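Local coordinates for protein acyl-coenzyme A oxidase 1 (Yarrowia lipolytica, PDB 5Y9D) that oxidises 2,3-saturated acyl-CoA with molecular oxygen to (2E)-enoyl-CoA and hydrogen peroxide, using FAD, in peroxisomal fatty acid beta-oxidation, at residues I60-M65 / W112-L116; L365-Y369 / L643-F647; L516-L522 / N597-L601; R325-I329 / Y447-G451. All coordinates share one frame; numbering follows the deposited sequence.

Interaction 1: I60-M65 / W112-L116; sequences IVEKIM and WRAQL
Segments 60-65 and 112-116, on helices 55-70 and 107-118, cross at -62° with their axes 9.9 Å apart, and the CA atoms of Ile-64 and Arg-113 come within 6.1 Å. Leu-116 fills the middle: its CD1 meets Ile-64 CB at 3.6 Å, the two side chains lying at about a right angle, while its other methyl, CD2, reaches Met-65 SD at 4.0 Å and lies near Val-61 CG1. At the start of both segments the indole of Trp-112 takes two methyls in different ways. Ile-60 CG2 sits in the ring plane at the edge, 3.9 Å from Trp-112 CZ3; Val-61 CG2 stands 3.8 Å above the plane, displaced toward the rim near Trp-112 CE3. On the other flank Arg-113 starts with CG anti to the backbone N (chi1 -167°) and bends at chi3, which turns its guanidinium across the end of Ile-64, with Arg-113 NH2 3.6 Å from Ile-64 CD1. Its charge is met elsewhere, by a salt bridge to Asp-105 and a cation-pi contact with Tyr-101. No hydrogen bond joins the two segments, so this helix pair of the acyl-CoA oxidase N-terminal region is held by apolar contact, with polar bonds directed to other parts of the chain.

Interaction 2: L365-Y369 / L643-F647; sequences LAYCY and LTDAF
Leu-365 meets Phe-647 and Leu-643 in the apolar contacts that carry most of this pairing, dividing its methyls between the two: CD1 touches the far end of the Phe-647 ring, 3.6 Å from CZ, and CD2 lies 4.1 Å from Leu-643 CB. With CG anti to the backbone N (chi1 -178°), the leucine extends toward Phe-647, and the two side chains run alongside each other, pointing opposite ways.

The aromatic contacts gather at the same ring end. Tyr-369 and Phe-647 meet obliquely, centroids 5.5 Å apart and planes at 47°, with Tyr-369 CE1 3.8 Å from Phe-647 CZ. Cys-368 adds a sulfur-aromatic contact: SG is 4.9 Å from the centroid of the Phe-647 ring, 48° off its normal.

Polar contact is slight. The Tyr-369 hydroxyl gives a weak hydrogen bond to Leu-643 O, 3.0 Å from OH to O, and it is doubtful because the position of that carbonyl is itself uncertain. Without the phenol ring of Tyr-369, as with an alanine here, Phe-647 CZ and Leu-643 CB would probably face a gap.

The contact joins helix 355-391, in the C-alpha1 domain, to segment 643-647 on helix 640-646, in the C-terminal acyl-CoA oxidase region. Helix 306-334 packs on Cys-368, Thr-644 and Phe-647; helix 44-52 touches Tyr-369, Ala-646 and Phe-647, and helices 589-606 and 558-581 also pack against Tyr-369.

Interaction 3: L516-L522 / N597-L601; sequences LLSPEFL and NLFAL
Leu-522 meets helix 589-606 with both of its methyls. Its CG stands anti to the carbonyl carbon (chi1 -64°), and the fork sends Leu-522 CD1 to Ala-600 CB, 3.8 Å away, and Leu-522 CD2 to Leu-601 CD2 at 3.9 Å. Leu-601 crosses Leu-522 at about a right angle and, with CG likewise beside its own backbone N (chi1 -73°), also lays its CD2 3.6 Å from the backbone oxygen Leu-516 O. The other methyl, Leu-601 CD1, is 4.3 Å from Leu-517 CD2. Cutting Leu-601 back to an alanine is likely to leave a gap between the 516-517 turn and Leu-522, taking an apolar partner from Leu-517 and Leu-522.

The segment 516-522 is a helix-to-helix turn within the all-helical C-terminal region of the oxidase: Leu-517 leaves the helical conformation after helix 513-516, Ser-518 occupies the N-cap position of helix 519-544, and Pro-519 follows in its first turn.

Asn-597 points its amide into this corner. Asn-597 OD1 lies 4.1 Å from Leu-522 CD1, and Asn-597 ND2 faces Leu-517 O at 4.1 Å, too far for a bond. The buried OD1 is satisfied instead by the hydroxyl of Tyr-578 on helix 558-581, whose side chain also packs on Pro-519 and Leu-522. Leu-632 on helix 619-637 touches both Asn-597 and Leu-601.

Interaction 4: R325-I329 / Y447-G451; sequences RFLTI and YNGFG
Phe-326 and Phe-450 form the aromatic part of this contact. Their centroids are 5.1 Å apart and their planes are inclined at 43°; Phe-326 CE1 lies over one face of the Phe-450 ring, toward its rim, and Phe-326 CD1 is 3.5 Å from Phe-450 CE1. At the edge of the Phe-326 ring, near its plane, Gly-449 O lies 3.4 Å from Phe-326 CZ. The apolar part is Ile-329, whose CG2, anti to the backbone N, reaches the far end of the other ring, 3.6 Å from Phe-450 CZ.

Polar contact runs through a water, which donates to Gly-449 O at 2.6 Å and accepts from Arg-325 NH1 at 3.0 Å, bridging the segments. Arg-325 also binds the carbonyls of Ile-654, through NE, and Met-119, through NH1. With phi at 98°, a CB at Gly-449 would probably press on Arg-325 NH2 and on Asn-448 O.

Segment 325-329 lies on helix 306-334, while 447-451 leads through the N-cap Gly-449 into helix 450-457, both within the C-alpha1 domain. Helix 400-437 packs on Phe-326 and Phe-450, and helix 665-676 touches Tyr-447 and Asn-448; Tyr-447 also hydrogen-bonds to Lys-258 of the second subunit.

Overall arrangement
Interactions 2, 3 and 4 are buried contacts, whereas interaction 1 is only partly buried, in the N-terminal region. Each uses its own pair of elements. Interaction 4 stays within the C-alpha1 domain and interaction 3 within the C-terminal region; interaction 2 ties these regions together, touching both through packing between neighbouring helices: 355-391 with 589-606, where Phe-599 meets Ala-366 and Tyr-367, and 355-391 with 306-334, where Leu-327 meets Cys-368. Interaction 1 touches none of them, its nearest atoms being about 6 Å from those of interaction 2. Aliphatic side chains dominate interactions 1 and 3, with an indole in the first; phenyl and phenol rings mark 2 and 4, and water bridges only interaction 4, whose Asn-448 side chain lies about 10 Å from FAD.

Interaction 1: I60-M65 / W112-L116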
loop_
_atom_site.group_PDB
_atom_site.type_symbol
_atom_site.label_atom_id
_atom_site.label_comp_id
_atom_site.label_asym_id
_atom_site.label_seq_id
_atom_site.Cartn_x
_atom_site.Cartn_y
_atom_site.Cartn_z
ATOM N N ILE A 60 6.981 29.192 15.440
ATOM C CA ILE A 60 7.176 28.133 16.407
ATOM C C ILE A 60 7.467 26.839 15.658
ATOM O O ILE A 60 8.356 26.070 16.026
ATOM C CB ILE A 60 5.945 28.007 17.314
ATOM C CG1 ILE A 60 5.928 29.171 18.297
ATOM C CG2 ILE A 60 5.947 26.699 18.097
ATOM C CD1 ILE A 60 4.620 29.312 19.064
ATOM N N VAL A 61 6.728 26.605 14.592
ATOM C CA VAL A 61 6.964 25.422 13.750
ATOM C C VAL A 61 8.356 25.432 13.125
ATOM O O VAL A 61 9.007 24.380 13.065
ATOM C CB VAL A 61 5.866 25.279 12.681
ATOM C CG1 VAL A 61 6.298 24.374 11.529
ATOM C CG2 VAL A 61 4.600 24.776 13.360
ATOM N N GLU A 62 8.816 26.608 12.701
ATOM C CA GLU A 62 10.176 26.747 12.152
ATOM C C GLU A 62 11.266 26.488 13.210
ATOM O O GLU A 62 12.205 25.763 12.924
ATOM C CB GLU A 62 10.356 28.100 11.437
ATOM C CG GLU A 62 9.764 28.027 10.022
ATOM C CD GLU A 62 9.694 29.354 9.265
ATOM O OE1 GLU A 62 9.689 30.443 9.900
ATOM O OE2 GLU A 62 9.609 29.294 8.013
ATOM N N LYS A 63 11.114 27.045 14.412
ATOM C CA LYS A 63 11.990 26.719 15.538
ATOM C C LYS A 63 12.085 25.218 15.813
ATOM O O LYS A 63 13.165 24.722 16.108
ATOM C CB LYS A 63 11.562 27.416 16.833
ATOM C CG LYS A 63 12.416 28.618 17.237
ATOM C CD LYS A 63 12.000 29.211 18.590
ATOM C CE LYS A 63 10.773 30.115 18.494
ATOM N NZ LYS A 63 10.582 31.001 19.685
ATOM N N ILE A 64 10.982 24.486 15.733
ATOM C CA ILE A 64 11.065 23.066 16.011
ATOM C C ILE A 64 11.923 22.419 14.932
ATOM O O ILE A 64 12.780 21.571 15.218
ATOM C CB ILE A 64 9.697 22.336 16.035
ATOM C CG1 ILE A 64 8.691 22.961 16.993
ATOM C CG2 ILE A 64 9.904 20.880 16.397
ATOM C CD1 ILE A 64 9.285 23.352 18.295
ATOM N N MET A 65 11.665 22.812 13.686
ATOM C CA MET A 65 12.250 22.140 12.531
ATOM C C MET A 65 13.717 22.384 12.379
ATOM O O MET A 65 14.409 21.466 11.961
ATOM C CB MET A 65 11.512 22.509 11.256
ATOM C CG MET A 65 10.125 21.902 11.275
ATOM S SD MET A 65 9.012 22.577 10.051
ATOM C CE MET A 65 9.361 21.409 8.750
ATOM N N TRP A 112 3.675 18.912 18.408
ATOM C CA TRP A 112 4.282 19.382 17.172
ATOM C C TRP A 112 5.669 18.844 16.974
ATOM O O TRP A 112 6.048 18.480 15.892
ATOM C CB TRP A 112 4.262 20.907 17.090
ATOM C CG TRP A 112 2.867 21.489 16.827
ATOM C CD1 TRP A 112 1.698 20.793 16.545
ATOM C CD2 TRP A 112 2.525 22.866 16.763
ATOM N NE1 TRP A 112 0.664 21.667 16.335
ATOM C CE2 TRP A 112 1.138 22.944 16.470
ATOM C CE3 TRP A 112 3.234 24.044 16.971
ATOM C CZ2 TRP A 112 0.463 24.165 16.367
ATOM C CZ3 TRP A 112 2.557 25.264 16.865
ATOM C CH2 TRP A 112 1.195 25.312 16.555
ATOM N N ARG A 113 6.440 18.743 18.023
ATOM C CA ARG A 113 7.789 18.201 17.853
ATOM C C ARG A 113 7.752 16.745 17.422
ATOM O O ARG A 113 8.550 16.300 16.602
ATOM C CB ARG A 113 8.545 18.354 19.142
ATOM C CG ARG A 113 10.012 18.119 19.027
ATOM C CD ARG A 113 10.603 18.187 20.413
ATOM N NE ARG A 113 10.327 19.477 21.038
ATOM C CZ ARG A 113 10.886 20.617 20.656
ATOM N NH1 ARG A 113 11.735 20.640 19.652
ATOM N NH2 ARG A 113 10.602 21.747 21.275
ATOM N N ALA A 114 6.805 16.013 17.960
ATOM C CA ALA A 114 6.593 14.615 17.566
ATOM C C ALA A 114 6.041 14.482 16.117
ATOM O O ALA A 114 6.575 13.728 15.301
ATOM C CB ALA A 114 5.686 13.923 18.588
ATOM N N GLN A 115 5.026 15.255 15.780
ATOM C CA GLN A 115 4.465 15.239 14.428
ATOM C C GLN A 115 5.485 15.608 13.353
ATOM O O GLN A 115 5.655 14.874 12.374
ATOM C CB GLN A 115 3.247 16.167 14.351
ATOM C CG GLN A 115 2.066 15.651 15.137
ATOM C CD GLN A 115 1.041 16.711 15.495
ATOM O OE1 GLN A 115 1.047 17.851 14.987
ATOM N NE2 GLN A 115 0.118 16.320 16.352
ATOM N N LEU A 116 6.195 16.715 13.556
ATOM C CA LEU A 116 7.181 17.180 12.579
ATOM C C LEU A 116 8.339 16.195 12.386
ATOM O O LEU A 116 8.822 15.977 11.265
ATOM C CB LEU A 116 7.727 18.530 12.980
ATOM C CG LEU A 116 6.693 19.644 13.121
ATOM C CD1 LEU A 116 7.227 20.761 14.013
ATOM C CD2 LEU A 116 6.302 20.191 11.765
#

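Interaction 2: L365-Y369 / L643-F647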
loop_
_atom_site.group_PDB
_atom_site.type_symbol
_atom_site.label_atom_id
_atom_site.label_comp_id
_atom_site.label_asym_id
_atom_site.label_seq_id
_atom_site.Cartn_x
_atom_site.Cartn_y
_atom_site.Cartn_z
ATOM N N LEU A 365 -3.551 16.584 -3.431
ATOM C CA LEU A 365 -3.054 17.852 -2.830
ATOM C C LEU A 365 -4.137 18.606 -2.041
ATOM O O LEU A 365 -3.898 19.110 -0.959
ATOM C CB LEU A 365 -2.434 18.794 -3.861
ATOM C CG LEU A 365 -1.865 20.092 -3.257
ATOM C CD1 LEU A 365 -0.820 19.813 -2.176
ATOM C CD2 LEU A 365 -1.268 20.991 -4.327
ATOM N N ALA A 366 -5.326 18.680 -2.599
ATOM C CA ALA A 366 -6.431 19.313 -1.902
ATOM C C ALA A 366 -6.852 18.513 -0.667
ATOM O O ALA A 366 -7.042 19.087 0.411
ATOM C CB ALA A 366 -7.589 19.513 -2.839
ATOM N N TYR A 367 -6.926 17.201 -0.805
ATOM C CA TYR A 367 -7.222 16.312 0.336
ATOM C C TYR A 367 -6.290 16.704 1.453
ATOM O O TYR A 367 -6.719 17.042 2.553
ATOM C CB TYR A 367 -7.001 14.812 -0.025
ATOM C CG TYR A 367 -7.673 13.785 0.859
ATOM C CD1 TYR A 367 -8.177 14.112 2.112
ATOM C CD2 TYR A 367 -7.797 12.463 0.449
ATOM C CE1 TYR A 367 -8.804 13.174 2.915
ATOM C CE2 TYR A 367 -8.425 11.515 1.246
ATOM C CZ TYR A 367 -8.910 11.889 2.491
ATOM O OH TYR A 367 -9.528 10.984 3.327
ATOM N N CYS A 368 -4.999 16.657 1.154
ATOM C CA CYS A 368 -3.964 16.967 2.123
ATOM C C CYS A 368 -4.214 18.309 2.797
ATOM O O CYS A 368 -4.273 18.363 4.022
ATOM C CB CYS A 368 -2.591 16.944 1.441
ATOM S SG CYS A 368 -1.305 17.471 2.573
ATOM N N TYR A 369 -4.390 19.393 2.033
ATOM C CA TYR A 369 -4.689 20.729 2.665
ATOM C C TYR A 369 -5.852 20.588 3.639
ATOM O O TYR A 369 -5.810 21.148 4.724
ATOM C CB TYR A 369 -5.037 21.838 1.632
ATOM C CG TYR A 369 -3.879 22.679 1.113
ATOM C CD1 TYR A 369 -2.881 22.125 0.345
ATOM C CD2 TYR A 369 -3.789 24.023 1.393
ATOM C CE1 TYR A 369 -1.826 22.885 -0.127
ATOM C CE2 TYR A 369 -2.722 24.794 0.941
ATOM C CZ TYR A 369 -1.764 24.229 0.159
ATOM O OH TYR A 369 -0.716 24.993 -0.328
ATOM N N LEU A 643 1.986 26.035 -3.703
ATOM C CA LEU A 643 1.294 25.306 -2.631
ATOM C C LEU A 643 2.149 24.271 -1.871
ATOM O O LEU A 643 2.164 24.164 -0.602
ATOM C CB LEU A 643 0.027 24.690 -3.212
ATOM C CG LEU A 643 -0.696 25.711 -4.092
ATOM C CD1 LEU A 643 -1.621 25.070 -5.100
ATOM C CD2 LEU A 643 -1.442 26.735 -3.262
ATOM N N THR A 644 2.910 23.543 -2.664
ATOM C CA THR A 644 3.885 22.630 -2.138
ATOM C C THR A 644 4.978 23.376 -1.376
ATOM O O THR A 644 5.440 22.909 -0.364
ATOM C CB THR A 644 4.406 21.672 -3.222
ATOM O OG1 THR A 644 4.747 22.397 -4.399
ATOM C CG2 THR A 644 3.329 20.715 -3.588
ATOM N N ASP A 645 5.382 24.536 -1.880
ATOM C CA ASP A 645 6.390 25.370 -1.242
ATOM C C ASP A 645 5.833 25.838 0.085
ATOM O O ASP A 645 6.538 26.013 1.060
ATOM C CB ASP A 645 6.759 26.559 -2.133
ATOM C CG ASP A 645 7.851 26.232 -3.144
ATOM O OD1 ASP A 645 8.462 25.160 -3.063
ATOM O OD2 ASP A 645 8.096 27.053 -4.034
ATOM N N ALA A 646 4.530 26.057 0.054
ATOM C CA ALA A 646 3.694 26.566 1.124
ATOM C C ALA A 646 3.695 25.632 2.302
ATOM O O ALA A 646 3.473 26.061 3.423
ATOM C CB ALA A 646 2.281 26.774 0.630
ATOM N N PHE A 647 3.963 24.358 2.052
ATOM C CA PHE A 647 4.178 23.463 3.216
ATOM C C PHE A 647 5.314 23.868 4.204
ATOM O O PHE A 647 5.198 23.626 5.389
ATOM C CB PHE A 647 4.318 22.007 2.794
ATOM C CG PHE A 647 3.089 21.454 2.178
ATOM C CD1 PHE A 647 1.862 21.777 2.687
ATOM C CD2 PHE A 647 3.159 20.637 1.080
ATOM C CE1 PHE A 647 0.717 21.285 2.123
ATOM C CE2 PHE A 647 2.021 20.142 0.505
ATOM C CZ PHE A 647 0.798 20.466 1.027
#

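Interaction 3: L516-L522 / N597-L601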
loop_
_atom_site.group_PDB
_atom_site.type_symbol
_atom_site.label_atom_id
_atom_site.label_comp_id
_atom_site.label_asym_id
_atom_site.label_seq_id
_atom_site.Cartn_x
_atom_site.Cartn_y
_atom_site.Cartn_z
ATOM N N LEU A 516 -22.826 23.915 -9.014
ATOM C CA LEU A 516 -21.758 22.949 -8.875
ATOM C C LEU A 516 -20.375 23.544 -8.513
ATOM O O LEU A 516 -19.508 22.808 -8.046
ATOM C CB LEU A 516 -21.671 22.091 -10.143
ATOM C CG LEU A 516 -22.723 20.982 -10.303
ATOM C CD1 LEU A 516 -22.504 20.258 -11.626
ATOM C CD2 LEU A 516 -22.707 19.996 -9.136
ATOM N N LEU A 517 -20.173 24.849 -8.713
ATOM C CA LEU A 517 -18.978 25.542 -8.206
ATOM C C LEU A 517 -19.254 26.352 -6.945
ATOM O O LEU A 517 -18.456 27.222 -6.578
ATOM C CB LEU A 517 -18.406 26.487 -9.266
ATOM C CG LEU A 517 -17.646 25.866 -10.427
ATOM C CD1 LEU A 517 -17.221 26.977 -11.377
ATOM C CD2 LEU A 517 -16.443 25.083 -9.924
ATOM N N SER A 518 -20.375 26.079 -6.278
ATOM C CA SER A 518 -20.742 26.836 -5.082
ATOM C C SER A 518 -20.373 26.049 -3.833
ATOM O O SER A 518 -20.797 24.912 -3.675
ATOM C CB SER A 518 -22.239 27.152 -5.050
ATOM O OG SER A 518 -22.487 28.157 -4.076
ATOM N N PRO A 519 -19.587 26.659 -2.940
ATOM C CA PRO A 519 -19.349 26.097 -1.618
ATOM C C PRO A 519 -20.629 25.695 -0.865
ATOM O O PRO A 519 -20.735 24.561 -0.383
ATOM C CB PRO A 519 -18.622 27.225 -0.901
ATOM C CG PRO A 519 -17.858 27.908 -1.983
ATOM C CD PRO A 519 -18.712 27.810 -3.220
ATOM N N GLU A 520 -21.598 26.600 -0.782
ATOM C CA GLU A 520 -22.866 26.305 -0.093
ATOM C C GLU A 520 -23.530 25.078 -0.702
ATOM O O GLU A 520 -24.066 24.250 0.006
ATOM C CB GLU A 520 -23.868 27.483 -0.139
ATOM C CG GLU A 520 -25.116 27.269 0.744
ATOM C CD GLU A 520 -26.437 27.794 0.141
ATOM O OE1 GLU A 520 -26.469 28.963 -0.318
ATOM O OE2 GLU A 520 -27.452 27.043 0.150
ATOM N N PHE A 521 -23.516 24.969 -2.014
ATOM C CA PHE A 521 -24.228 23.878 -2.630
ATOM C C PHE A 521 -23.517 22.547 -2.375
ATOM O O PHE A 521 -24.165 21.529 -2.115
ATOM C CB PHE A 521 -24.406 24.099 -4.130
ATOM C CG PHE A 521 -25.016 22.923 -4.817
ATOM C CD1 PHE A 521 -26.391 22.777 -4.868
ATOM C CD2 PHE A 521 -24.210 21.908 -5.323
ATOM C CE1 PHE A 521 -26.948 21.658 -5.461
ATOM C CE2 PHE A 521 -24.758 20.788 -5.908
ATOM C CZ PHE A 521 -26.132 20.663 -5.977
ATOM N N LEU A 522 -22.189 22.554 -2.468
ATOM C CA LEU A 522 -21.405 21.328 -2.322
ATOM C C LEU A 522 -21.568 20.849 -0.902
ATOM O O LEU A 522 -21.915 19.690 -0.665
ATOM C CB LEU A 522 -19.930 21.565 -2.673
ATOM C CG LEU A 522 -19.755 21.952 -4.143
ATOM C CD1 LEU A 522 -18.369 22.484 -4.454
ATOM C CD2 LEU A 522 -20.123 20.789 -5.041
ATOM N N ASN A 597 -12.862 23.386 -3.906
ATOM C CA ASN A 597 -13.894 22.898 -4.812
ATOM C C ASN A 597 -13.429 21.670 -5.547
ATOM O O ASN A 597 -14.235 20.795 -5.871
ATOM C CB ASN A 597 -14.263 23.931 -5.857
ATOM C CG ASN A 597 -14.756 25.221 -5.255
ATOM O OD1 ASN A 597 -15.351 25.238 -4.175
ATOM N ND2 ASN A 597 -14.494 26.321 -5.952
ATOM N N LEU A 598 -12.137 21.637 -5.848
ATOM C CA LEU A 598 -11.536 20.473 -6.429
ATOM C C LEU A 598 -11.717 19.265 -5.502
ATOM O O LEU A 598 -12.178 18.208 -5.918
ATOM C CB LEU A 598 -10.059 20.737 -6.689
ATOM C CG LEU A 598 -9.246 19.533 -7.163
ATOM C CD1 LEU A 598 -9.868 18.893 -8.381
ATOM C CD2 LEU A 598 -7.835 19.998 -7.465
ATOM N N PHE A 599 -11.349 19.423 -4.242
ATOM C CA PHE A 599 -11.529 18.378 -3.218
ATOM C C PHE A 599 -12.996 17.932 -3.169
ATOM O O PHE A 599 -13.303 16.759 -3.294
ATOM C CB PHE A 599 -11.059 18.946 -1.858
ATOM C CG PHE A 599 -11.268 18.031 -0.689
ATOM C CD1 PHE A 599 -10.948 16.700 -0.764
ATOM C CD2 PHE A 599 -11.744 18.539 0.508
ATOM C CE1 PHE A 599 -11.155 15.859 0.286
ATOM C CE2 PHE A 599 -11.931 17.714 1.590
ATOM C CZ PHE A 599 -11.639 16.367 1.473
ATOM N N ALA A 600 -13.896 18.886 -2.995
ATOM C CA ALA A 600 -15.335 18.614 -2.978
ATOM C C ALA A 600 -15.822 17.871 -4.216
ATOM O O ALA A 600 -16.389 16.780 -4.083
ATOM C CB ALA A 600 -16.108 19.912 -2.811
ATOM N N LEU A 601 -15.600 18.438 -5.408
ATOM C CA LEU A 601 -16.094 17.814 -6.653
ATOM C C LEU A 601 -15.428 16.495 -6.951
ATOM O O LEU A 601 -16.076 15.535 -7.387
ATOM C CB LEU A 601 -15.907 18.734 -7.861
ATOM C CG LEU A 601 -16.871 19.917 -7.901
ATOM C CD1 LEU A 601 -16.429 20.948 -8.919
ATOM C CD2 LEU A 601 -18.287 19.471 -8.188
#

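Interaction 4: R325-I329 / Y447-G451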
loop_
_atom_site.group_PDB
_atom_site.type_symbol
_atom_site.label_atom_id
_atom_site.label_comp_id
_atom_site.label_asym_id
_atom_site.label_seq_id
_atom_site.Cartn_x
_atom_site.Cartn_y
_atom_site.Cartn_z
ATOM N N ARG A 325 4.582 15.650 2.685
ATOM C CA ARG A 325 5.948 15.387 2.334
ATOM C C ARG A 325 5.985 14.659 1.003
ATOM O O ARG A 325 6.727 15.018 0.100
ATOM C CB ARG A 325 6.622 14.535 3.405
ATOM C CG ARG A 325 8.059 14.147 3.070
ATOM C CD ARG A 325 8.685 13.234 4.122
ATOM N NE ARG A 325 9.874 12.593 3.580
ATOM C CZ ARG A 325 10.311 11.385 3.904
ATOM N NH1 ARG A 325 9.687 10.636 4.808
ATOM N NH2 ARG A 325 11.362 10.908 3.253
ATOM N N PHE A 326 5.156 13.636 0.869
ATOM C CA PHE A 326 5.215 12.805 -0.330
ATOM C C PHE A 326 4.519 13.473 -1.511
ATOM O O PHE A 326 4.933 13.292 -2.625
ATOM C CB PHE A 326 4.740 11.377 -0.036
ATOM C CG PHE A 326 5.712 10.600 0.827
ATOM C CD1 PHE A 326 6.908 10.134 0.297
ATOM C CD2 PHE A 326 5.450 10.364 2.172
ATOM C CE1 PHE A 326 7.816 9.421 1.070
ATOM C CE2 PHE A 326 6.364 9.673 2.960
ATOM C CZ PHE A 326 7.548 9.187 2.403
ATOM N N LEU A 327 3.515 14.306 -1.283
ATOM C CA LEU A 327 2.943 15.063 -2.403
ATOM C C LEU A 327 3.965 16.071 -2.948
ATOM O O LEU A 327 4.070 16.270 -4.172
ATOM C CB LEU A 327 1.664 15.758 -1.990
ATOM C CG LEU A 327 0.433 14.872 -2.112
ATOM C CD1 LEU A 327 -0.563 15.280 -1.057
ATOM C CD2 LEU A 327 -0.198 14.967 -3.509
ATOM N N THR A 328 4.752 16.669 -2.049
ATOM C CA THR A 328 5.832 17.530 -2.486
ATOM C C THR A 328 6.921 16.768 -3.265
ATOM O O THR A 328 7.439 17.260 -4.243
ATOM C CB THR A 328 6.427 18.304 -1.324
ATOM O OG1 THR A 328 5.426 19.170 -0.793
ATOM C CG2 THR A 328 7.633 19.168 -1.760
ATOM N N ILE A 329 7.271 15.567 -2.866
ATOM C CA ILE A 329 8.243 14.850 -3.664
ATOM C C ILE A 329 7.693 14.650 -5.081
ATOM O O ILE A 329 8.240 15.131 -6.047
ATOM C CB ILE A 329 8.592 13.490 -3.026
ATOM C CG1 ILE A 329 9.330 13.735 -1.725
ATOM C CG2 ILE A 329 9.402 12.632 -4.003
ATOM C CD1 ILE A 329 9.393 12.525 -0.839
ATOM N N TYR A 447 15.977 5.637 -1.560
ATOM C CA TYR A 447 16.411 6.977 -1.236
ATOM C C TYR A 447 15.392 8.038 -1.518
ATOM O O TYR A 447 15.497 9.143 -0.974
ATOM C CB TYR A 447 17.684 7.290 -1.974
ATOM C CG TYR A 447 18.667 6.210 -1.741
ATOM C CD1 TYR A 447 19.040 5.880 -0.435
ATOM C CD2 TYR A 447 19.201 5.474 -2.800
ATOM C CE1 TYR A 447 19.951 4.861 -0.195
ATOM C CE2 TYR A 447 20.125 4.468 -2.564
ATOM C CZ TYR A 447 20.505 4.168 -1.268
ATOM O OH TYR A 447 21.401 3.170 -1.002
ATOM N N ASN A 448 14.402 7.710 -2.353
ATOM C CA ASN A 448 13.321 8.654 -2.575
ATOM C C ASN A 448 12.186 8.510 -1.595
ATOM O O ASN A 448 11.276 9.331 -1.590
ATOM C CB ASN A 448 12.886 8.692 -4.021
ATOM C CG ASN A 448 13.962 9.293 -4.901
ATOM O OD1 ASN A 448 14.381 10.440 -4.721
ATOM N ND2 ASN A 448 14.470 8.499 -5.800
ATOM N N GLY A 449 12.283 7.524 -0.707
ATOM C CA GLY A 449 11.584 7.603 0.579
ATOM C C GLY A 449 10.257 6.876 0.683
ATOM O O GLY A 449 9.735 6.724 1.760
ATOM N N PHE A 450 9.717 6.415 -0.427
ATOM C CA PHE A 450 8.354 5.927 -0.439
ATOM C C PHE A 450 8.226 4.628 0.261
ATOM O O PHE A 450 7.230 4.396 0.892
ATOM C CB PHE A 450 7.851 5.792 -1.871
ATOM C CG PHE A 450 7.740 7.091 -2.559
ATOM C CD1 PHE A 450 6.602 7.846 -2.421
ATOM C CD2 PHE A 450 8.813 7.605 -3.263
ATOM C CE1 PHE A 450 6.497 9.069 -3.022
ATOM C CE2 PHE A 450 8.723 8.843 -3.873
ATOM C CZ PHE A 450 7.559 9.574 -3.746
ATOM N N GLY A 451 9.251 3.797 0.170
ATOM C CA GLY A 451 9.223 2.452 0.685
ATOM C C GLY A 451 9.183 2.447 2.182
ATOM O O GLY A 451 8.225 1.962 2.781
HETATM O O HOH W 1 10.461 7.848 4.035
#